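PDB 3SZH: Avidin/streptavidin from Shewanella denitrificans, which binds biotin with high affinity as a dimeric member of the avidin family, and is thermostable although its host is cold-adapted. Local coordinates for residues 42-54 with 63-75. Numbering follows the deposited sequence. Where two conformers were deposited one is given.
Sequences GFACQNSPYPVNG and FSTKWLNSVESCN
A disulfide ties Cys45 to Cys74, and beside it the ring of Tyr50 lies between a tryptophan and an asparagine amide. The Cys45 SG to Cys74 SG bond is 2.1 Å long and is twisted to a C-S-S-C torsion of 118°. Next to it, Cys45 N gives a nearly straight hydrogen bond of 2.8 Å to Glu72 OE2, arriving from above the carboxylate plane. A water joins the other carboxylate oxygen, Glu72 OE1, to Gln46 O and Ser48 OG.

The six-membered ring of Trp67 points its edge at one face of Tyr50, with planes at 62°. On the opposite face the Asn69 amide stacks almost parallel, 10° from the ring plane, with ND2 toward the rim. Asn69 is firmly oriented. Its ND2 donates in the amide plane to both Ser48 OG and Pro49 O, each at 2.9 Å. Its OD1 accepts from Val71 N, an Asx turn, and from Glu72 N, which extends it to an Asx motif. Tyr50 OH donates to Glu72 O at 3.0 Å, and Asn69 N reaches the same oxygen from the other face of its plane.

Farther along, Thr65 OG1 donates to Pro51 O at 2.8 Å, from above the carbonyl plane. Asn53 and Ser64 form an antiparallel hydrogen-bonded pair, with Ser64 N to Asn53 O at 2.9 Å. Val52 CG1 packs on Phe63 CB at 3.6 Å. On the other side of the sheet, Asn53 ND2 bonds Glu31 of the second subunit.

The disulfide joins the loop before strand 50-57 to the start of strand 73-85. The contact as a whole links the hairpin of strands 50-57 and 60-66 with these flanking parts, in the eight-stranded antiparallel barrel of the avidin fold.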
# COMPACT_ATOMS: atom_id res chain seq x y z
N GLY B 42 -23.07 -7.99 1.16
CA GLY B 42 -23.55 -6.94 2.05
C GLY B 42 -22.81 -5.62 1.97
O GLY B 42 -23.30 -4.59 2.45
N PHE B 43 -21.64 -5.63 1.35
CA PHE B 43 -20.81 -4.43 1.28
C PHE B 43 -21.09 -3.63 0.01
O PHE B 43 -21.65 -4.14 -0.96
CB PHE B 43 -19.33 -4.79 1.41
CG PHE B 43 -18.94 -5.22 2.79
CD1 PHE B 43 -19.13 -6.53 3.20
CD2 PHE B 43 -18.43 -4.31 3.70
CE1 PHE B 43 -18.80 -6.94 4.49
CE2 PHE B 43 -18.10 -4.70 4.99
CZ PHE B 43 -18.28 -6.02 5.39
N ALA B 44 -20.74 -2.36 0.07
CA ALA B 44 -20.86 -1.48 -1.08
C ALA B 44 -19.60 -1.60 -1.96
O ALA B 44 -18.70 -2.41 -1.69
CB ALA B 44 -21.12 -0.04 -0.64
N CYS B 45 -19.56 -0.79 -3.01
CA CYS B 45 -18.46 -0.83 -3.98
C CYS B 45 -18.19 -2.25 -4.50
O CYS B 45 -17.03 -2.67 -4.62
CB CYS B 45 -17.17 -0.21 -3.41
SG CYS B 45 -17.31 1.55 -3.12
N GLN B 46 -19.27 -2.96 -4.84
CA GLN B 46 -19.13 -4.30 -5.43
C GLN B 46 -19.26 -4.27 -6.95
O GLN B 46 -19.90 -3.38 -7.52
CB GLN B 46 -20.19 -5.26 -4.90
CG GLN B 46 -19.99 -5.70 -3.49
CD GLN B 46 -20.97 -6.81 -3.12
OE1 GLN B 46 -21.82 -6.64 -2.25
NE2 GLN B 46 -20.88 -7.91 -3.81
N ASN B 47 -18.69 -5.29 -7.60
CA ASN B 47 -18.94 -5.61 -9.01
C ASN B 47 -18.49 -4.59 -10.03
O ASN B 47 -18.95 -4.63 -11.17
CB ASN B 47 -20.44 -5.83 -9.26
CG ASN B 47 -21.01 -6.86 -8.34
OD1 ASN B 47 -20.43 -7.91 -8.16
ND2 ASN B 47 -22.14 -6.55 -7.73
N SER B 48 -17.67 -3.63 -9.64
CA SER B 48 -17.12 -2.68 -10.60
C SER B 48 -15.61 -2.61 -10.35
O SER B 48 -15.15 -2.86 -9.24
CB SER B 48 -17.80 -1.31 -10.50
OG SER B 48 -17.55 -0.71 -9.24
N PRO B 49 -14.82 -2.30 -11.39
CA PRO B 49 -13.38 -2.34 -11.19
C PRO B 49 -12.83 -1.09 -10.52
O PRO B 49 -13.20 0.05 -10.87
CB PRO B 49 -12.84 -2.46 -12.61
CG PRO B 49 -13.89 -1.81 -13.48
CD PRO B 49 -15.20 -2.03 -12.79
N TYR B 50 -11.94 -1.34 -9.55
CA TYR B 50 -11.21 -0.26 -8.86
C TYR B 50 -9.74 -0.37 -9.18
O TYR B 50 -9.16 -1.44 -9.06
CB TYR B 50 -11.45 -0.29 -7.33
CG TYR B 50 -12.86 0.13 -6.99
CD1 TYR B 50 -13.93 -0.76 -7.01
CD2 TYR B 50 -13.13 1.46 -6.71
CE1 TYR B 50 -15.23 -0.33 -6.75
CE2 TYR B 50 -14.43 1.90 -6.47
CZ TYR B 50 -15.48 1.01 -6.50
OH TYR B 50 -16.78 1.40 -6.28
N PRO B 51 -9.11 0.71 -9.66
CA PRO B 51 -7.67 0.65 -9.94
C PRO B 51 -6.79 0.31 -8.73
O PRO B 51 -7.07 0.75 -7.61
CB PRO B 51 -7.35 2.05 -10.48
CG PRO B 51 -8.65 2.51 -11.08
CD PRO B 51 -9.69 1.99 -10.12
N VAL B 52 -5.72 -0.42 -9.01
CA VAL B 52 -4.77 -0.87 -8.01
C VAL B 52 -3.36 -0.47 -8.42
O VAL B 52 -3.00 -0.55 -9.61
CB VAL B 52 -4.83 -2.42 -7.92
CG1 VAL B 52 -3.77 -2.98 -6.96
CG2 VAL B 52 -6.23 -2.89 -7.51
N ASN B 53 -2.56 -0.07 -7.44
CA ASN B 53 -1.12 0.04 -7.65
C ASN B 53 -0.41 -0.73 -6.53
O ASN B 53 -1.05 -1.25 -5.62
CB ASN B 53 -0.66 1.51 -7.78
CG ASN B 53 -1.00 2.35 -6.59
OD1 ASN B 53 -1.16 1.85 -5.47
ND2 ASN B 53 -1.11 3.67 -6.80
N GLY B 54 0.92 -0.83 -6.61
CA GLY B 54 1.68 -1.55 -5.59
C GLY B 54 3.05 -1.92 -6.09
O GLY B 54 3.57 -1.32 -7.04
N PHE B 63 -0.27 -4.17 -2.43
CA PHE B 63 -1.15 -3.51 -3.40
C PHE B 63 -2.18 -2.72 -2.66
O PHE B 63 -2.51 -3.02 -1.51
CB PHE B 63 -1.75 -4.53 -4.40
CG PHE B 63 -2.55 -5.65 -3.78
CD1 PHE B 63 -1.94 -6.81 -3.35
CD2 PHE B 63 -3.96 -5.55 -3.68
CE1 PHE B 63 -2.68 -7.86 -2.81
CE2 PHE B 63 -4.70 -6.62 -3.12
CZ PHE B 63 -4.06 -7.76 -2.71
N SER B 64 -2.68 -1.67 -3.31
CA SER B 64 -3.62 -0.77 -2.65
C SER B 64 -4.61 -0.23 -3.67
O SER B 64 -4.28 -0.03 -4.86
CB SER B 64 -2.84 0.35 -1.94
OG SER B 64 -3.64 1.38 -1.39
N THR B 65 -5.84 -0.01 -3.19
CA THR B 65 -6.91 0.52 -4.02
C THR B 65 -7.61 1.64 -3.29
O THR B 65 -7.89 1.55 -2.08
CB THR B 65 -7.90 -0.58 -4.46
OG1 THR B 65 -8.69 -0.10 -5.55
CG2 THR B 65 -8.82 -1.03 -3.36
N LYS B 66 -7.91 2.71 -4.03
CA LYS B 66 -8.78 3.78 -3.58
C LYS B 66 -10.21 3.45 -3.99
O LYS B 66 -10.47 3.18 -5.16
CB LYS B 66 -8.31 5.11 -4.18
CG LYS B 66 -9.26 6.28 -3.96
CD LYS B 66 -8.66 7.60 -4.48
CE LYS B 66 -9.69 8.69 -4.47
NZ LYS B 66 -9.07 10.02 -4.77
N TRP B 67 -11.14 3.48 -3.04
CA TRP B 67 -12.52 3.10 -3.33
C TRP B 67 -13.31 4.24 -3.95
O TRP B 67 -14.29 4.74 -3.37
CB TRP B 67 -13.21 2.55 -2.08
CG TRP B 67 -12.56 1.31 -1.54
CD1 TRP B 67 -11.75 1.21 -0.43
CD2 TRP B 67 -12.61 0.01 -2.12
NE1 TRP B 67 -11.31 -0.10 -0.28
CE2 TRP B 67 -11.85 -0.85 -1.29
CE3 TRP B 67 -13.27 -0.52 -3.23
CZ2 TRP B 67 -11.71 -2.21 -1.56
CZ3 TRP B 67 -13.12 -1.86 -3.50
CH2 TRP B 67 -12.35 -2.69 -2.67
N LEU B 68 -12.88 4.65 -5.13
CA LEU B 68 -13.61 5.63 -5.92
C LEU B 68 -13.40 5.23 -7.37
O LEU B 68 -12.28 5.03 -7.81
CB LEU B 68 -13.08 7.05 -5.67
CG LEU B 68 -13.77 8.20 -6.40
CD1 LEU B 68 -15.22 8.23 -6.02
CD2 LEU B 68 -13.08 9.53 -6.11
N ASN B 69 -14.50 5.11 -8.10
CA ASN B 69 -14.43 4.87 -9.54
C ASN B 69 -15.60 5.61 -10.19
O ASN B 69 -16.25 6.47 -9.55
CB ASN B 69 -14.35 3.36 -9.87
CG ASN B 69 -15.62 2.63 -9.56
OD1 ASN B 69 -16.61 3.24 -9.17
ND2 ASN B 69 -15.61 1.32 -9.74
N SER B 70 -15.88 5.29 -11.44
CA SER B 70 -16.91 6.00 -12.19
C SER B 70 -18.32 5.65 -11.76
O SER B 70 -19.27 6.30 -12.19
CB SER B 70 -16.77 5.74 -13.69
OG SER B 70 -16.76 4.36 -13.92
N VAL B 71 -18.48 4.62 -10.92
CA VAL B 71 -19.83 4.32 -10.47
C VAL B 71 -20.12 4.51 -9.00
O VAL B 71 -21.27 4.83 -8.67
CB VAL B 71 -20.40 2.98 -10.99
CG1 VAL B 71 -20.44 2.94 -12.51
CG2 VAL B 71 -19.60 1.82 -10.44
N GLU B 72 -19.12 4.38 -8.12
CA GLU B 72 -19.40 4.36 -6.68
C GLU B 72 -18.18 4.74 -5.84
O GLU B 72 -17.04 4.39 -6.20
CB GLU B 72 -19.80 2.91 -6.31
CG GLU B 72 -20.54 2.84 -5.02
CD GLU B 72 -21.09 1.47 -4.78
OE1 GLU B 72 -21.20 0.62 -5.74
OE2 GLU B 72 -21.40 1.24 -3.63
N SER B 73 -18.43 5.41 -4.71
CA SER B 73 -17.40 5.74 -3.71
C SER B 73 -17.71 5.06 -2.40
O SER B 73 -18.86 5.08 -1.93
CB SER B 73 -17.40 7.24 -3.45
OG SER B 73 -16.52 7.53 -2.39
N CYS B 74 -16.66 4.54 -1.76
CA CYS B 74 -16.73 4.11 -0.37
C CYS B 74 -15.79 4.90 0.55
O CYS B 74 -15.51 4.49 1.67
CB CYS B 74 -16.56 2.59 -0.25
SG CYS B 74 -17.92 1.68 -1.13
N ASN B 75 -15.31 6.06 0.06
CA ASN B 75 -14.70 7.06 0.94
C ASN B 75 -13.47 6.59 1.72
O ASN B 75 -13.24 7.04 2.84
CB ASN B 75 -15.75 7.66 1.90
CG ASN B 75 -15.37 9.03 2.37
OD1 ASN B 75 -14.84 9.82 1.59
ND2 ASN B 75 -15.67 9.33 3.63
O HOH W 1 -19.94 -0.70 -7.93
O HOH W 2 -8.42 3.11 -7.01